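Local coordinates for protein methyltransferase (Streptomyces regensis, PDB 5N5D) that binds S-adenosylmethionine and probably transfers its methyl group to a hydroxyl of a precursor in the biosynthesis of the antibiotic tomaymycin, at residues 192-197 with 205-210; 79-84 with 107-112. All coordinates share one frame; numbering follows the deposited sequence.

Contact 1: 192-197 with 205-210; sequences RFHEML and ATSIQT
His-194 of helix 185-198 reaches Ser-207 on strand 203-211, the outermost strand within the chain of the seven-stranded Rossmann-like sheet of class I methyltransferases, in strand order 3-2-1-4-5-7-6. Their side chains share a hydrogen bond of 3.0 Å between His-194 NE2 and Ser-207 OG, bent to 155°, with the hydroxyl lying at the ring edge. Ser-207 OG also hydrogen-bonds Thr-220 OG1 on neighbouring strand 217-224. A chi1 of -78° sets the imidazole CG opposite the carbonyl carbon and swings the ring off the helix toward the strand. Its other nitrogen, ND1, bonds Val-190 O one turn earlier, so both ring nitrogens are engaged and the ring's rotation is fixed. Phe-17 of the second subunit stacks on this imidazole, and the sheet continues into that chain through Gln-209 and Thr-210. A leucine in place of His-194 would probably break the link between Ser-207 and the main chain at Val-190 and disturb the stack with Phe-17 of the second subunit. The looser, more accessible side of the helix faces away from the strand: there Arg-192 NH1 forms a salt bridge with Glu-195 OE1 at 3.0 Å; OE1 offers its anti lone pair and lies 11° out of the guanidinium plane. Next to the buried polar pair the packing is apolar. Leu-197 sends both methyls over Ala-205, CD1 standing 3.9 Å and CD2 4.1 Å from Ala-205 CB.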
loop_
_atom_site.group_PDB
_atom_site.type_symbol
_atom_site.label_atom_id
_atom_site.label_comp_id
_atom_site.label_asym_id
_atom_site.label_seq_id
_atom_site.Cartn_x
_atom_site.Cartn_y
_atom_site.Cartn_z
ATOM N N ARG A 192 -18.229 -1.881 -11.944
ATOM C CA ARG A 192 -19.323 -1.368 -11.123
ATOM C C ARG A 192 -18.805 -0.870 -9.778
ATOM O O ARG A 192 -19.242 0.173 -9.276
ATOM C CB ARG A 192 -20.368 -2.470 -10.925
ATOM C CG ARG A 192 -21.565 -2.127 -10.040
ATOM C CD ARG A 192 -22.707 -1.539 -10.831
ATOM N NE ARG A 192 -22.398 -0.187 -11.272
ATOM C CZ ARG A 192 -22.661 0.916 -10.579
ATOM N NH1 ARG A 192 -22.331 2.096 -11.082
ATOM N NH2 ARG A 192 -23.253 0.853 -9.390
ATOM N N PHE A 193 -17.867 -1.607 -9.184
ATOM C CA PHE A 193 -17.309 -1.233 -7.888
ATOM C C PHE A 193 -16.570 0.099 -7.969
ATOM O O PHE A 193 -16.742 0.974 -7.110
ATOM C CB PHE A 193 -16.396 -2.369 -7.418
ATOM C CG PHE A 193 -15.407 -1.988 -6.351
ATOM C CD1 PHE A 193 -15.826 -1.484 -5.134
ATOM C CD2 PHE A 193 -14.054 -2.185 -6.560
ATOM C CE1 PHE A 193 -14.903 -1.159 -4.150
ATOM C CE2 PHE A 193 -13.125 -1.867 -5.580
ATOM C CZ PHE A 193 -13.552 -1.351 -4.378
ATOM N N HIS A 194 -15.746 0.275 -9.003
ATOM C CA HIS A 194 -15.021 1.533 -9.157
ATOM C C HIS A 194 -15.978 2.678 -9.448
ATOM O O HIS A 194 -15.767 3.802 -8.981
ATOM C CB HIS A 194 -13.960 1.406 -10.252
ATOM C CG HIS A 194 -12.736 0.690 -9.793
ATOM N ND1 HIS A 194 -12.699 -0.675 -9.615
ATOM C CD2 HIS A 194 -11.520 1.155 -9.421
ATOM C CE1 HIS A 194 -11.504 -1.025 -9.172
ATOM N NE2 HIS A 194 -10.770 0.066 -9.051
ATOM N N GLU A 195 -17.039 2.405 -10.207
ATOM C CA GLU A 195 -18.068 3.412 -10.443
ATOM C C GLU A 195 -18.773 3.808 -9.146
ATOM O O GLU A 195 -19.089 4.988 -8.938
ATOM C CB GLU A 195 -19.071 2.884 -11.464
ATOM C CG GLU A 195 -18.509 2.792 -12.866
ATOM C CD GLU A 195 -19.392 1.991 -13.798
ATOM O OE1 GLU A 195 -20.554 1.687 -13.426
ATOM O OE2 GLU A 195 -18.909 1.652 -14.892
ATOM N N MET A 196 -19.047 2.836 -8.268
ATOM C CA MET A 196 -19.628 3.154 -6.968
ATOM C C MET A 196 -18.711 4.068 -6.170
ATOM O O MET A 196 -19.171 5.029 -5.544
ATOM C CB MET A 196 -19.909 1.873 -6.179
ATOM C CG MET A 196 -20.990 0.991 -6.766
ATOM S SD MET A 196 -20.989 -0.671 -6.056
ATOM C CE MET A 196 -21.639 -0.361 -4.421
ATOM N N LEU A 197 -17.408 3.784 -6.177
ATOM C CA LEU A 197 -16.457 4.651 -5.490
ATOM C C LEU A 197 -16.482 6.064 -6.064
ATOM O O LEU A 197 -16.480 7.044 -5.309
ATOM C CB LEU A 197 -15.050 4.058 -5.571
ATOM C CG LEU A 197 -14.785 2.870 -4.650
ATOM C CD1 LEU A 197 -13.488 2.178 -5.052
ATOM C CD2 LEU A 197 -14.737 3.336 -3.184
ATOM N N ALA A 205 -10.490 6.385 -2.234
ATOM C CA ALA A 205 -9.764 5.179 -2.604
ATOM C C ALA A 205 -8.711 5.448 -3.671
ATOM O O ALA A 205 -8.657 6.515 -4.286
ATOM C CB ALA A 205 -10.730 4.096 -3.093
ATOM N N THR A 206 -7.850 4.451 -3.859
ATOM C CA THR A 206 -6.924 4.413 -4.978
ATOM C C THR A 206 -6.741 2.960 -5.389
ATOM O O THR A 206 -6.983 2.038 -4.606
ATOM C CB THR A 206 -5.574 5.062 -4.629
ATOM O OG1 THR A 206 -4.830 5.300 -5.825
ATOM C CG2 THR A 206 -4.745 4.168 -3.696
ATOM N N SER A 207 -6.324 2.758 -6.634
ATOM C CA SER A 207 -6.006 1.429 -7.131
ATOM C C SER A 207 -4.589 1.421 -7.681
ATOM O O SER A 207 -4.167 2.360 -8.367
ATOM C CB SER A 207 -6.994 0.980 -8.199
ATOM O OG SER A 207 -8.268 0.794 -7.618
ATOM N N ILE A 208 -3.865 0.354 -7.362
ATOM C CA ILE A 208 -2.441 0.231 -7.639
ATOM C C ILE A 208 -2.225 -1.036 -8.447
ATOM O O ILE A 208 -2.626 -2.125 -8.016
ATOM C CB ILE A 208 -1.622 0.190 -6.341
ATOM C CG1 ILE A 208 -1.832 1.462 -5.519
ATOM C CG2 ILE A 208 -0.138 -0.005 -6.642
ATOM C CD1 ILE A 208 -1.343 2.733 -6.183
ATOM N N GLN A 209 -1.590 -0.897 -9.610
ATOM C CA GLN A 209 -1.186 -2.050 -10.406
ATOM C C GLN A 209 0.157 -2.577 -9.911
ATOM O O GLN A 209 1.081 -1.802 -9.642
ATOM C CB GLN A 209 -1.070 -1.674 -11.882
ATOM C CG GLN A 209 -2.290 -1.021 -12.518
ATOM C CD GLN A 209 -2.009 -0.577 -13.965
ATOM O OE1 GLN A 209 -1.831 -1.403 -14.858
ATOM N NE2 GLN A 209 -1.954 0.731 -14.183
ATOM N N THR A 210 0.267 -3.901 -9.804
ATOM C CA THR A 210 1.468 -4.537 -9.280
ATOM C C THR A 210 1.930 -5.661 -10.201
ATOM O O THR A 210 1.164 -6.201 -10.999
ATOM C CB THR A 210 1.242 -5.112 -7.870
ATOM O OG1 THR A 210 0.270 -6.160 -7.929
ATOM C CG2 THR A 210 0.756 -4.036 -6.909
#

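Contact 2: 79-84 with 107-112; sequences LARALP and AEAGVA
Arg-81 stretches from the end of helix 74-80 to Ala-109 and Val-111 where helix 96-108 runs out, joining the ends of two successive helices of the Rossmann-like fold. Helix 96-108 finishes in a Schellman motif, with Gly-110 at positive phi, while a type I turn from Ala-80 to Leu-83 leads the chain out of the first helix. From CB, the Arg-81 chain leaves with CG opposite its carbonyl carbon (chi1 -77°) and then runs extended to NE. CG touches Val-111 CG1 at 3.9 Å, the two side chains crossing at about a right angle. Farther along, NE donates to a water 2.9 Å away, and that water donates in turn to Ala-109 O. CZ lies near Ala-109, 3.9 Å from its O. At the tip, NH2 binds the same carbonyl directly at 3.1 Å, a nearly straight bond of 165° that lies in the carbonyl plane on a lone pair and close to the guanidinium plane. Ala-109 O is thus gripped twice, once directly and once through water. NH2 also forms a salt bridge with Asp-25 OD2, so it has two partners. Val-111 closes the buried side of the contact, its CG2 resting 3.9 Å from Ala-80 CB. On the Ala-109 side chain, CB lies 3.5 Å from Arg-81 NH2.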
loop_
_atom_site.group_PDB
_atom_site.type_symbol
_atom_site.label_atom_id
_atom_site.label_comp_id
_atom_site.label_asym_id
_atom_site.label_seq_id
_atom_site.Cartn_x
_atom_site.Cartn_y
_atom_site.Cartn_z
ATOM N N LEU A 79 -3.224 -11.585 8.382
ATOM C CA LEU A 79 -4.181 -10.660 8.981
ATOM C C LEU A 79 -4.345 -10.926 10.471
ATOM O O LEU A 79 -4.346 -9.993 11.281
ATOM C CB LEU A 79 -5.527 -10.767 8.270
ATOM C CG LEU A 79 -5.573 -10.176 6.862
ATOM C CD1 LEU A 79 -6.867 -10.583 6.191
ATOM C CD2 LEU A 79 -5.435 -8.663 6.889
ATOM N N ALA A 80 -4.493 -12.197 10.856
ATOM C CA ALA A 80 -4.693 -12.518 12.265
ATOM C C ALA A 80 -3.483 -12.127 13.097
ATOM O O ALA A 80 -3.630 -11.735 14.258
ATOM C CB ALA A 80 -4.995 -14.008 12.431
ATOM N N ARG A 81 -2.279 -12.212 12.524
ATOM C CA ARG A 81 -1.085 -11.864 13.284
ATOM C C ARG A 81 -0.920 -10.363 13.486
ATOM O O ARG A 81 -0.051 -9.955 14.268
ATOM C CB ARG A 81 0.146 -12.457 12.600
ATOM C CG ARG A 81 0.276 -13.942 12.870
ATOM C CD ARG A 81 1.496 -14.565 12.219
ATOM N NE ARG A 81 1.712 -15.906 12.751
ATOM C CZ ARG A 81 2.514 -16.817 12.212
ATOM N NH1 ARG A 81 3.192 -16.539 11.107
ATOM N NH2 ARG A 81 2.629 -18.012 12.772
ATOM N N ALA A 82 -1.726 -9.540 12.820
ATOM C CA ALA A 82 -1.755 -8.110 13.087
ATOM C C ALA A 82 -2.621 -7.765 14.292
ATOM O O ALA A 82 -2.568 -6.627 14.767
ATOM C CB ALA A 82 -2.277 -7.360 11.863
ATOM N N LEU A 83 -3.409 -8.718 14.793
ATOM C CA LEU A 83 -4.436 -8.415 15.773
ATOM C C LEU A 83 -3.874 -8.340 17.189
ATOM O O LEU A 83 -2.938 -9.064 17.536
ATOM C CB LEU A 83 -5.523 -9.478 15.754
ATOM C CG LEU A 83 -6.406 -9.558 14.513
ATOM C CD1 LEU A 83 -7.216 -10.848 14.530
ATOM C CD2 LEU A 83 -7.323 -8.350 14.453
ATOM N N PRO A 84 -4.475 -7.514 18.039
ATOM C CA PRO A 84 -4.179 -7.563 19.467
ATOM C C PRO A 84 -4.822 -8.783 20.098
ATOM O O PRO A 84 -5.676 -9.434 19.478
ATOM C CB PRO A 84 -4.811 -6.270 19.993
ATOM C CG PRO A 84 -5.981 -6.083 19.101
ATOM C CD PRO A 84 -5.509 -6.510 17.734
ATOM N N ALA A 107 -4.218 -22.984 13.283
ATOM C CA ALA A 107 -3.805 -23.610 14.533
ATOM C C ALA A 107 -2.285 -23.692 14.622
ATOM O O ALA A 107 -1.692 -23.335 15.649
ATOM C CB ALA A 107 -4.433 -24.996 14.643
ATOM N N GLU A 108 -1.637 -24.157 13.548
ATOM C CA GLU A 108 -0.176 -24.200 13.510
ATOM C C GLU A 108 0.416 -22.817 13.743
ATOM O O GLU A 108 1.466 -22.675 14.383
ATOM C CB GLU A 108 0.301 -24.754 12.165
ATOM C CG GLU A 108 -0.024 -26.227 11.925
ATOM C CD GLU A 108 0.074 -26.632 10.457
ATOM O OE1 GLU A 108 0.309 -25.755 9.595
ATOM O OE2 GLU A 108 -0.085 -27.838 10.163
ATOM N N ALA A 109 -0.246 -21.783 13.223
ATOM C CA ALA A 109 0.248 -20.417 13.325
ATOM C C ALA A 109 0.080 -19.823 14.715
ATOM O O ALA A 109 0.644 -18.756 14.977
ATOM C CB ALA A 109 -0.475 -19.535 12.313
ATOM N N GLY A 110 -0.681 -20.472 15.594
ATOM C CA GLY A 110 -0.907 -19.952 16.930
ATOM C C GLY A 110 -1.951 -18.865 17.027
ATOM O O GLY A 110 -1.930 -18.092 17.991
ATOM N N VAL A 111 -2.878 -18.784 16.069
ATOM C CA VAL A 111 -3.853 -17.700 16.024
ATOM C C VAL A 111 -5.289 -18.208 16.006
ATOM O O VAL A 111 -6.210 -17.427 15.766
ATOM C CB VAL A 111 -3.600 -16.765 14.822
ATOM C CG1 VAL A 111 -2.220 -16.133 14.916
ATOM C CG2 VAL A 111 -3.761 -17.509 13.502
ATOM N N ALA A 112 -5.510 -19.497 16.278
ATOM C CA ALA A 112 -6.861 -20.042 16.181
ATOM C C ALA A 112 -7.823 -19.333 17.125
ATOM O O ALA A 112 -9.010 -19.190 16.810
ATOM C CB ALA A 112 -6.845 -21.544 16.463
HETATM O O HOH W 1 1.574 -16.048 15.654
#

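How the contacts relate
Along the chain the two contacts follow in series, contact 2 closing before contact 1 opens, and both belong to the same O-methyltransferase fold. Their centres are 29 Å apart on opposite sides of the chain's centre, with nearest atoms about 16 Å apart, so neither touches the other. Contact 2 joins the ends of helices 74-80 and 96-108, which precede and follow strand 88-93 along the chain; bound S-adenosylmethionine is about 12 Å from the side chain of Ala-80. Contact 1 packs helix 185-198 on edge strand 203-211, in the antiparallel part. It belongs to the subunit interface, where the sheet runs on into the second copy, whereas contact 2 lies within one subunit, beside the parallel strands.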